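Long-range contacts in cytoplasmic protein (Cryptococcus neoformans var. grubii serotype A, PDB 7LPO), which probably hydrolyses steryl beta-glucosides, as a sterylglucosidase of glycoside hydrolase family 5: residues R494-K505 / D554-N564; N32-G40 / Y669-I680. All coordinates share one frame; numbering follows the deposited sequence.

Contact 1 (R494-K505 / D554-N564)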
loop_
_atom_site.group_PDB
_atom_site.type_symbol
_atom_site.label_atom_id
_atom_site.label_comp_id
_atom_site.label_asym_id
_atom_site.label_seq_id
_atom_site.Cartn_x
_atom_site.Cartn_y
_atom_site.Cartn_z
ATOM N N ARG A 494 0.024 -22.429 3.905
ATOM C CA ARG A 494 -0.204 -21.474 4.986
ATOM C C ARG A 494 1.056 -21.277 5.819
ATOM O O ARG A 494 1.425 -20.142 6.147
ATOM C CB ARG A 494 -1.359 -21.958 5.860
ATOM C CG ARG A 494 -2.710 -21.834 5.180
ATOM C CD ARG A 494 -3.776 -22.647 5.878
ATOM N NE ARG A 494 -4.047 -22.167 7.230
ATOM C CZ ARG A 494 -4.998 -21.291 7.546
ATOM N NH1 ARG A 494 -5.786 -20.776 6.603
ATOM N NH2 ARG A 494 -5.172 -20.936 8.815
ATOM N N LYS A 495 1.725 -22.375 6.174
ATOM C CA LYS A 495 2.934 -22.268 6.984
ATOM C C LYS A 495 4.015 -21.498 6.243
ATOM O O LYS A 495 4.762 -20.719 6.845
ATOM C CB LYS A 495 3.428 -23.664 7.355
ATOM C CG LYS A 495 4.632 -23.684 8.284
ATOM C CD LYS A 495 4.968 -25.118 8.702
ATOM C CE LYS A 495 6.194 -25.181 9.613
ATOM N NZ LYS A 495 7.170 -26.227 9.159
ATOM N N MET A 496 4.104 -21.697 4.929
ATOM C CA MET A 496 5.119 -21.013 4.141
ATOM C C MET A 496 4.867 -19.510 4.101
ATOM O O MET A 496 5.798 -18.716 4.293
ATOM C CB MET A 496 5.145 -21.609 2.734
ATOM C CG MET A 496 6.211 -21.040 1.841
ATOM S SD MET A 496 5.535 -19.692 0.881
ATOM C CE MET A 496 4.524 -20.598 -0.295
ATOM N N ILE A 497 3.610 -19.099 3.891
ATOM C CA ILE A 497 3.305 -17.674 3.832
ATOM C C ILE A 497 3.500 -17.030 5.197
ATOM O O ILE A 497 4.011 -15.911 5.305
ATOM C CB ILE A 497 1.886 -17.451 3.273
ATOM C CG1 ILE A 497 1.825 -18.077 1.882
ATOM C CG2 ILE A 497 1.548 -15.964 3.243
ATOM C CD1 ILE A 497 0.756 -17.546 0.986
ATOM N N GLN A 498 3.131 -17.734 6.262
ATOM C CA GLN A 498 3.417 -17.226 7.597
ATOM C C GLN A 498 4.919 -17.057 7.801
ATOM O O GLN A 498 5.359 -16.115 8.473
ATOM C CB GLN A 498 2.831 -18.167 8.645
ATOM C CG GLN A 498 2.861 -17.627 10.045
ATOM C CD GLN A 498 2.187 -18.563 11.024
ATOM O OE1 GLN A 498 2.832 -19.414 11.616
ATOM N NE2 GLN A 498 0.875 -18.418 11.183
ATOM N N GLY A 499 5.719 -17.955 7.227
ATOM C CA GLY A 499 7.162 -17.789 7.287
ATOM C C GLY A 499 7.659 -16.574 6.530
ATOM O O GLY A 499 8.620 -15.925 6.953
ATOM N N GLU A 500 7.001 -16.235 5.417
ATOM C CA GLU A 500 7.378 -15.025 4.693
ATOM C C GLU A 500 7.134 -13.777 5.533
ATOM O O GLU A 500 7.953 -12.854 5.537
ATOM C CB GLU A 500 6.611 -14.941 3.374
ATOM C CG GLU A 500 7.058 -15.949 2.325
ATOM C CD GLU A 500 6.409 -15.696 0.964
ATOM O OE1 GLU A 500 5.276 -16.155 0.741
ATOM O OE2 GLU A 500 7.035 -15.035 0.114
ATOM N N LEU A 501 6.007 -13.709 6.237
ATOM C CA LEU A 501 5.762 -12.542 7.076
ATOM C C LEU A 501 6.769 -12.465 8.221
ATOM O O LEU A 501 7.100 -11.370 8.683
ATOM C CB LEU A 501 4.336 -12.570 7.625
ATOM C CG LEU A 501 3.202 -12.001 6.771
ATOM C CD1 LEU A 501 3.413 -10.524 6.547
ATOM C CD2 LEU A 501 3.094 -12.738 5.439
ATOM N N ALA A 502 7.260 -13.611 8.695
ATOM C CA ALA A 502 8.259 -13.600 9.758
ATOM C C ALA A 502 9.569 -12.992 9.277
ATOM O O ALA A 502 10.285 -12.366 10.064
ATOM C CB ALA A 502 8.495 -15.022 10.277
ATOM N N VAL A 503 9.898 -13.164 7.993
ATOM C CA VAL A 503 11.116 -12.570 7.449
ATOM C C VAL A 503 11.028 -11.049 7.485
ATOM O O VAL A 503 12.001 -10.359 7.814
ATOM C CB VAL A 503 11.364 -13.088 6.019
ATOM C CG1 VAL A 503 12.423 -12.251 5.308
ATOM C CG2 VAL A 503 11.766 -14.564 6.048
ATOM N N LEU A 504 9.862 -10.500 7.151
ATOM C CA LEU A 504 9.709 -9.051 7.171
ATOM C C LEU A 504 9.777 -8.515 8.590
ATOM O O LEU A 504 10.354 -7.448 8.829
ATOM C CB LEU A 504 8.390 -8.646 6.522
ATOM C CG LEU A 504 8.219 -8.889 5.028
ATOM C CD1 LEU A 504 6.855 -8.330 4.616
ATOM C CD2 LEU A 504 9.321 -8.256 4.231
ATOM N N LYS A 505 9.161 -9.222 9.542
ATOM C CA LYS A 505 9.297 -8.839 10.942
ATOM C C LYS A 505 10.767 -8.791 11.340
ATOM O O LYS A 505 11.202 -7.870 12.043
ATOM C CB LYS A 505 8.523 -9.820 11.826
ATOM C CG LYS A 505 7.938 -9.210 13.093
ATOM C CD LYS A 505 7.100 -10.244 13.863
ATOM C CE LYS A 505 6.781 -9.782 15.279
ATOM N NZ LYS A 505 6.657 -10.929 16.242
ATOM N N ASP A 554 -7.972 -16.133 4.335
ATOM C CA ASP A 554 -7.628 -16.720 5.632
ATOM C C ASP A 554 -6.160 -17.126 5.706
ATOM O O ASP A 554 -5.549 -17.025 6.774
ATOM C CB ASP A 554 -8.538 -17.926 5.893
ATOM C CG ASP A 554 -8.332 -18.539 7.263
ATOM O OD1 ASP A 554 -8.250 -17.796 8.260
ATOM O OD2 ASP A 554 -8.255 -19.781 7.346
ATOM N N CYS A 555 -5.577 -17.575 4.592
ATOM C CA CYS A 555 -4.144 -17.864 4.567
ATOM C C CYS A 555 -3.319 -16.598 4.793
ATOM O O CYS A 555 -2.378 -16.586 5.598
ATOM C CB CYS A 555 -3.771 -18.513 3.236
ATOM S SG CYS A 555 -1.998 -18.709 3.007
ATOM N N SER A 556 -3.670 -15.510 4.107
ATOM C CA SER A 556 -2.929 -14.268 4.301
ATOM C C SER A 556 -3.123 -13.727 5.712
ATOM O O SER A 556 -2.172 -13.223 6.323
ATOM C CB SER A 556 -3.354 -13.229 3.265
ATOM O OG SER A 556 -2.611 -13.398 2.075
ATOM N N MET A 557 -4.346 -13.815 6.250
ATOM C CA MET A 557 -4.586 -13.328 7.606
ATOM C C MET A 557 -3.912 -14.221 8.652
ATOM O O MET A 557 -3.359 -13.730 9.642
ATOM C CB MET A 557 -6.089 -13.240 7.868
ATOM C CG MET A 557 -6.818 -12.158 7.097
ATOM S SD MET A 557 -6.185 -10.503 7.462
ATOM C CE MET A 557 -5.190 -10.205 6.003
ATOM N N ASN A 558 -3.975 -15.539 8.470
ATOM C CA ASN A 558 -3.273 -16.436 9.386
ATOM C C ASN A 558 -1.781 -16.144 9.403
ATOM O O ASN A 558 -1.122 -16.335 10.429
ATOM C CB ASN A 558 -3.527 -17.893 8.994
ATOM C CG ASN A 558 -2.770 -18.893 9.887
ATOM O OD1 ASN A 558 -3.078 -19.048 11.066
ATOM N ND2 ASN A 558 -1.781 -19.569 9.316
ATOM N N ALA A 559 -1.237 -15.643 8.294
ATOM C CA ALA A 559 0.198 -15.402 8.213
ATOM C C ALA A 559 0.614 -14.263 9.136
ATOM O O ALA A 559 1.769 -14.212 9.575
ATOM C CB ALA A 559 0.599 -15.107 6.766
ATOM N N CYS A 560 -0.306 -13.358 9.455
ATOM C CA CYS A 560 -0.048 -12.311 10.430
ATOM C C CYS A 560 -0.299 -12.769 11.860
ATOM O O CYS A 560 -0.028 -12.005 12.793
ATOM C CB CYS A 560 -0.905 -11.082 10.118
ATOM S SG CYS A 560 -0.652 -10.491 8.437
ATOM N N ASP A 561 -0.800 -13.982 12.045
ATOM C CA ASP A 561 -1.009 -14.568 13.364
ATOM C C ASP A 561 0.194 -15.461 13.689
ATOM O O ASP A 561 1.324 -15.016 13.470
ATOM C CB ASP A 561 -2.358 -15.288 13.392
ATOM C CG ASP A 561 -3.545 -14.343 13.438
ATOM O OD1 ASP A 561 -3.343 -13.123 13.627
ATOM O OD2 ASP A 561 -4.699 -14.834 13.297
ATOM N N GLY A 562 0.011 -16.689 14.163
ATOM C CA GLY A 562 1.125 -17.526 14.524
ATOM C C GLY A 562 2.012 -16.831 15.528
ATOM O O GLY A 562 1.539 -16.133 16.432
ATOM N N PRO A 563 3.329 -16.998 15.381
ATOM C CA PRO A 563 4.260 -16.259 16.241
ATOM C C PRO A 563 4.469 -14.819 15.815
ATOM O O PRO A 563 5.145 -14.076 16.541
ATOM C CB PRO A 563 5.562 -17.058 16.107
ATOM C CG PRO A 563 5.500 -17.589 14.677
ATOM C CD PRO A 563 4.031 -17.918 14.461
ATOM N N ASN A 564 3.935 -14.407 14.658
ATOM C CA ASN A 564 4.198 -13.062 14.160
ATOM C C ASN A 564 3.402 -12.020 14.939
ATOM O O ASN A 564 3.945 -10.980 15.314
ATOM C CB ASN A 564 3.882 -12.987 12.662
ATOM C CG ASN A 564 4.787 -13.890 11.833
ATOM O OD1 ASN A 564 5.936 -14.124 12.190
ATOM N ND2 ASN A 564 4.272 -14.389 10.719
HETATM O O HOH W 1 -0.806 -18.633 6.812
HETATM O O HOH W 2 -6.747 -18.668 10.177
HETATM O O HOH W 3 -1.200 -19.650 13.109
HETATM O O HOH W 4 8.211 -13.103 16.662
#
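Arg-494 and Asp-554 form a salt bridge, with NH1 2.8 Å from OD2. The guanidinium meets OD2 from above the carboxylate plane. A bend at chi3 brings the guanidinium to Asp-554 and Asn-558. Asn-558 CB lies over one guanidinium face, and the amide plane is turned only 22° from that of the guanidinium. A water joins NH2 to Asp-554 OD1, which also has a salt bridge to Arg-667.

Gln-498 is held at both its backbone and its amide. Its CG is anti to the backbone N (chi1 -170°), and the chain beyond runs extended across the second segment. NE2 then donates to Asn-558 O at 3.0 Å, from above the carbonyl plane. The backbone N of Asp-561 reaches the same oxygen from the opposite face. Asn-564 ND2 links the two segments: it donates to Gln-498 O at 3.0 Å and to Ala-559 O at 2.8 Å. Both acceptors lie in its amide plane, which fixes the rotation of the amide. Further along, Lys-505 NZ donates to Asn-564 O at 2.9 Å. Another water binds Arg-494 O, Cys-555 O and Asn-558 ND2.

The apolar packing centres on Ala-559 and Cys-555. Ile-497 CD1 touches Cys-555 SG at 3.6 Å, while its CG2 meets Ala-559 CB. Leu-501 CD2 packs on the same methyl at 3.7 Å. Gly-562 CA and Pro-563 CD lie against the Gln-498 amide.

The helix segments cross at -43° with their axes 8.3 Å apart, and the small Ala-559 sits where the backbones come nearest. Helix 547-559 packs through Met-557 on strands 518-522 and 567-570, which pair in parallel. Leu-501 reaches Val-519, and helix 471-475 covers helix 490-512 at Glu-500, Val-503 and Leu-504. Helices outside parallel strands are consistent with the family 5 (beta/alpha)8 barrel.

Contact 2 (N32-G40 / Y669-I680)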
loop_
_atom_site.group_PDB
_atom_site.type_symbol
_atom_site.label_atom_id
_atom_site.label_comp_id
_atom_site.label_asym_id
_atom_site.label_seq_id
_atom_site.Cartn_x
_atom_site.Cartn_y
_atom_site.Cartn_z
ATOM N N ASN A 32 -0.010 2.583 30.046
ATOM C CA ASN A 32 0.018 1.654 31.166
ATOM C C ASN A 32 0.805 0.388 30.856
ATOM O O ASN A 32 0.705 -0.591 31.603
ATOM C CB ASN A 32 -1.408 1.317 31.586
ATOM C CG ASN A 32 -2.136 2.520 32.165
ATOM O OD1 ASN A 32 -1.582 3.269 32.970
ATOM N ND2 ASN A 32 -3.377 2.718 31.746
ATOM N N GLY A 33 1.585 0.391 29.777
ATOM C CA GLY A 33 2.463 -0.706 29.446
ATOM C C GLY A 33 1.843 -1.834 28.648
ATOM O O GLY A 33 2.542 -2.805 28.340
ATOM N N ARG A 34 0.570 -1.745 28.292
ATOM C CA ARG A 34 -0.064 -2.820 27.542
ATOM C C ARG A 34 0.440 -2.843 26.105
ATOM O O ARG A 34 0.540 -1.802 25.451
ATOM C CB ARG A 34 -1.582 -2.650 27.560
ATOM C CG ARG A 34 -2.201 -2.735 28.951
ATOM C CD ARG A 34 -3.717 -2.880 28.883
ATOM N NE ARG A 34 -4.350 -1.793 28.131
ATOM C CZ ARG A 34 -5.630 -1.776 27.773
ATOM N NH1 ARG A 34 -6.428 -2.786 28.089
ATOM N NH2 ARG A 34 -6.117 -0.746 27.093
ATOM N N SER A 35 0.762 -4.042 25.618
ATOM C CA SER A 35 1.100 -4.208 24.210
ATOM C C SER A 35 -0.163 -4.096 23.367
ATOM O O SER A 35 -1.144 -4.803 23.608
ATOM C CB SER A 35 1.762 -5.559 23.968
ATOM O OG SER A 35 2.989 -5.663 24.653
ATOM N N LEU A 36 -0.138 -3.209 22.379
ATOM C CA LEU A 36 -1.283 -2.972 21.512
ATOM C C LEU A 36 -1.079 -3.642 20.161
ATOM O O LEU A 36 0.040 -3.684 19.637
ATOM C CB LEU A 36 -1.506 -1.476 21.303
ATOM C CG LEU A 36 -1.652 -0.629 22.565
ATOM C CD1 LEU A 36 -1.755 0.842 22.213
ATOM C CD2 LEU A 36 -2.856 -1.074 23.385
ATOM N N VAL A 37 -2.169 -4.164 19.600
ATOM C CA VAL A 37 -2.186 -4.683 18.238
ATOM C C VAL A 37 -3.173 -3.845 17.440
ATOM O O VAL A 37 -4.349 -3.739 17.814
ATOM C CB VAL A 37 -2.564 -6.170 18.182
ATOM C CG1 VAL A 37 -2.705 -6.627 16.714
ATOM C CG2 VAL A 37 -1.532 -7.021 18.913
ATOM N N LEU A 38 -2.694 -3.245 16.349
ATOM C CA LEU A 38 -3.504 -2.370 15.513
ATOM C C LEU A 38 -3.828 -3.089 14.213
ATOM O O LEU A 38 -2.921 -3.477 13.467
ATOM C CB LEU A 38 -2.786 -1.051 15.226
ATOM C CG LEU A 38 -2.481 -0.192 16.451
ATOM C CD1 LEU A 38 -1.630 1.003 16.008
ATOM C CD2 LEU A 38 -3.752 0.273 17.147
ATOM N N ARG A 39 -5.119 -3.236 13.935
ATOM C CA ARG A 39 -5.587 -3.951 12.763
ATOM C C ARG A 39 -6.746 -3.196 12.145
ATOM O O ARG A 39 -7.643 -2.719 12.848
ATOM C CB ARG A 39 -6.005 -5.380 13.121
ATOM C CG ARG A 39 -4.800 -6.283 13.289
ATOM C CD ARG A 39 -5.170 -7.699 13.728
ATOM N NE ARG A 39 -3.945 -8.474 13.857
ATOM C CZ ARG A 39 -3.884 -9.784 14.054
ATOM N NH1 ARG A 39 -4.996 -10.499 14.153
ATOM N NH2 ARG A 39 -2.691 -10.373 14.142
ATOM N N GLY A 40 -6.722 -3.103 10.823
ATOM C CA GLY A 40 -7.748 -2.372 10.129
ATOM C C GLY A 40 -7.618 -2.492 8.629
ATOM O O GLY A 40 -7.212 -3.544 8.124
ATOM N N TYR A 669 -8.805 -11.341 17.962
ATOM C CA TYR A 669 -7.418 -10.962 18.195
ATOM C C TYR A 669 -7.350 -10.096 19.447
ATOM O O TYR A 669 -8.353 -9.491 19.842
ATOM C CB TYR A 669 -6.828 -10.216 16.988
ATOM C CG TYR A 669 -7.271 -8.792 16.840
ATOM C CD1 TYR A 669 -8.504 -8.483 16.292
ATOM C CD2 TYR A 669 -6.438 -7.747 17.219
ATOM C CE1 TYR A 669 -8.912 -7.166 16.149
ATOM C CE2 TYR A 669 -6.821 -6.435 17.071
ATOM C CZ TYR A 669 -8.061 -6.148 16.538
ATOM O OH TYR A 669 -8.444 -4.841 16.396
ATOM N N PRO A 670 -6.169 -10.029 20.082
ATOM C CA PRO A 670 -5.993 -9.217 21.296
ATOM C C PRO A 670 -5.699 -7.758 20.973
ATOM O O PRO A 670 -4.640 -7.423 20.437
ATOM C CB PRO A 670 -4.808 -9.897 21.995
ATOM C CG PRO A 670 -3.983 -10.446 20.849
ATOM C CD PRO A 670 -4.958 -10.802 19.741
ATOM N N VAL A 671 -6.628 -6.879 21.346
ATOM C CA VAL A 671 -6.450 -5.452 21.100
ATOM C C VAL A 671 -5.372 -4.874 22.013
ATOM O O VAL A 671 -4.597 -3.999 21.601
ATOM C CB VAL A 671 -7.792 -4.721 21.280
ATOM C CG1 VAL A 671 -7.581 -3.234 21.230
ATOM C CG2 VAL A 671 -8.792 -5.166 20.226
ATOM N N ALA A 672 -5.310 -5.335 23.261
ATOM C CA ALA A 672 -4.362 -4.792 24.224
ATOM C C ALA A 672 -4.038 -5.872 25.235
ATOM O O ALA A 672 -4.934 -6.582 25.703
ATOM C CB ALA A 672 -4.910 -3.549 24.931
ATOM N N THR A 673 -2.756 -5.995 25.564
ATOM C CA THR A 673 -2.276 -7.140 26.316
ATOM C C THR A 673 -1.341 -6.709 27.431
ATOM O O THR A 673 -0.407 -5.933 27.206
ATOM C CB THR A 673 -1.541 -8.129 25.407
ATOM O OG1 THR A 673 -2.466 -8.719 24.494
ATOM C CG2 THR A 673 -0.888 -9.206 26.239
ATOM N N VAL A 674 -1.592 -7.234 28.629
ATOM C CA VAL A 674 -0.648 -7.138 29.734
ATOM C C VAL A 674 0.402 -8.215 29.487
ATOM O O VAL A 674 0.146 -9.405 29.685
ATOM C CB VAL A 674 -1.333 -7.306 31.091
ATOM C CG1 VAL A 674 -0.291 -7.400 32.187
ATOM C CG2 VAL A 674 -2.305 -6.151 31.334
ATOM N N GLY A 675 1.580 -7.806 29.047
ATOM C CA GLY A 675 2.593 -8.731 28.592
ATOM C C GLY A 675 2.844 -8.599 27.103
ATOM O O GLY A 675 2.473 -7.613 26.462
ATOM N N ILE A 676 3.481 -9.621 26.550
ATOM C CA ILE A 676 3.940 -9.634 25.164
ATOM C C ILE A 676 3.161 -10.707 24.409
ATOM O O ILE A 676 3.159 -11.874 24.832
ATOM C CB ILE A 676 5.451 -9.899 25.075
ATOM C CG1 ILE A 676 6.237 -8.794 25.777
ATOM C CG2 ILE A 676 5.888 -10.015 23.614
ATOM C CD1 ILE A 676 6.007 -7.408 25.201
ATOM N N PRO A 677 2.498 -10.376 23.300
ATOM C CA PRO A 677 1.847 -11.425 22.505
ATOM C C PRO A 677 2.877 -12.444 22.048
ATOM O O PRO A 677 3.908 -12.092 21.474
ATOM C CB PRO A 677 1.236 -10.663 21.317
ATOM C CG PRO A 677 1.195 -9.222 21.734
ATOM C CD PRO A 677 2.348 -9.039 22.693
ATOM N N GLU A 678 2.598 -13.718 22.307
ATOM C CA GLU A 678 3.500 -14.790 21.907
ATOM C C GLU A 678 2.986 -15.587 20.718
ATOM O O GLU A 678 3.752 -15.863 19.788
ATOM C CB GLU A 678 3.761 -15.738 23.088
ATOM C CG GLU A 678 4.757 -16.838 22.763
ATOM C CD GLU A 678 5.859 -16.963 23.794
ATOM O OE1 GLU A 678 5.931 -18.019 24.449
ATOM O OE2 GLU A 678 6.651 -16.009 23.950
ATOM N N ARG A 679 1.709 -15.973 20.716
ATOM C CA ARG A 679 1.187 -16.800 19.635
ATOM C C ARG A 679 -0.321 -16.628 19.507
ATOM O O ARG A 679 -1.039 -16.600 20.511
ATOM C CB ARG A 679 1.514 -18.288 19.853
ATOM C CG ARG A 679 1.519 -19.047 18.548
ATOM C CD ARG A 679 1.568 -20.559 18.622
ATOM N NE ARG A 679 1.052 -21.051 17.340
ATOM C CZ ARG A 679 1.774 -21.187 16.227
ATOM N NH1 ARG A 679 3.074 -20.917 16.227
ATOM N NH2 ARG A 679 1.191 -21.601 15.104
ATOM N N ILE A 680 -0.795 -16.541 18.265
ATOM C CA ILE A 680 -2.223 -16.498 17.971
ATOM C C ILE A 680 -2.548 -17.578 16.954
ATOM O O ILE A 680 -1.850 -17.713 15.944
ATOM C CB ILE A 680 -2.670 -15.137 17.418
ATOM C CG1 ILE A 680 -2.518 -14.043 18.464
ATOM C CG2 ILE A 680 -4.117 -15.224 16.948
ATOM C CD1 ILE A 680 -2.446 -12.665 17.852
HETATM O O HOH W 5 -2.293 -7.027 22.315
#
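Ser-35 and Thr-673 form an antiparallel hydrogen-bonded pair. Ser-35 N donates to Thr-673 O at 2.7 Å, and Thr-673 N donates back to Ser-35 O. Leu-36 and Ala-672 are the adjoining non-hydrogen-bonded pair. Val-37 N adds a longer bond to Val-671 O, 3.2 Å. Val-671 and Ala-672 form a classic beta bulge opposite Glu-708, where the chain turns a corner.

Two further polar links involve this pairing. Ser-35 OG lies beside its own backbone N (chi1 -63°) and donates to Gly-675 O at 2.7 Å. This ties the strand to the turn that leads into 676-680. A water donates to Ser-35 O and Pro-670 O and accepts from Thr-673 OG1, which also hydrogen-bonds with Tyr-691 OH.

Two arginines pack through flat groups. The Ala-672 methyl stands over the centre of one face of the Arg-34 guanidinium, with CB 3.4 Å from CZ. That guanidinium has salt bridges to Glu-708 and Asp-30. Arg-39, salt-bridged to Asp-561, makes a CH-pi contact with Tyr-669: CD is 3.9 Å from the ring centroid. The two side chains run past each other in opposite directions.

The remaining packing is apolar. Leu-36 CD2 meets the Ala-672 methyl at 3.6 Å. Val-37 CG1 touches Tyr-669 CD2 at 3.9 Å.

The contact joins a probable barrel strand to the family 5 C-terminal domain. Strand 35-43 pairs in parallel with 98-104 and 567-570, and antiparallel with 28-29. Strand 669-673 also pairs with 707-710. Strand 676-682, which follows, is an outermost strand of the antiparallel sheet.

How the contacts relate
Strand 35-43 lies near the N terminus, and its partner 669-673 arrives more than 600 residues later. Contact 2 therefore closes a very long loop and joins the start of the chain to the family 5 C-terminal region. Contact 1 is nested inside that loop and closes a much shorter one, between helices 490-512 and 547-559. The two centres lie about 17 Å apart, but the contacts touch. Asp-561 OD1 forms a salt bridge with Arg-39 NH2 at 2.9 Å, and Gly-562 O probably accepts a hydrogen bond from Ile-680 N. The loop after helix 547-559 thus meets both strand 35-43 and strand 676-682.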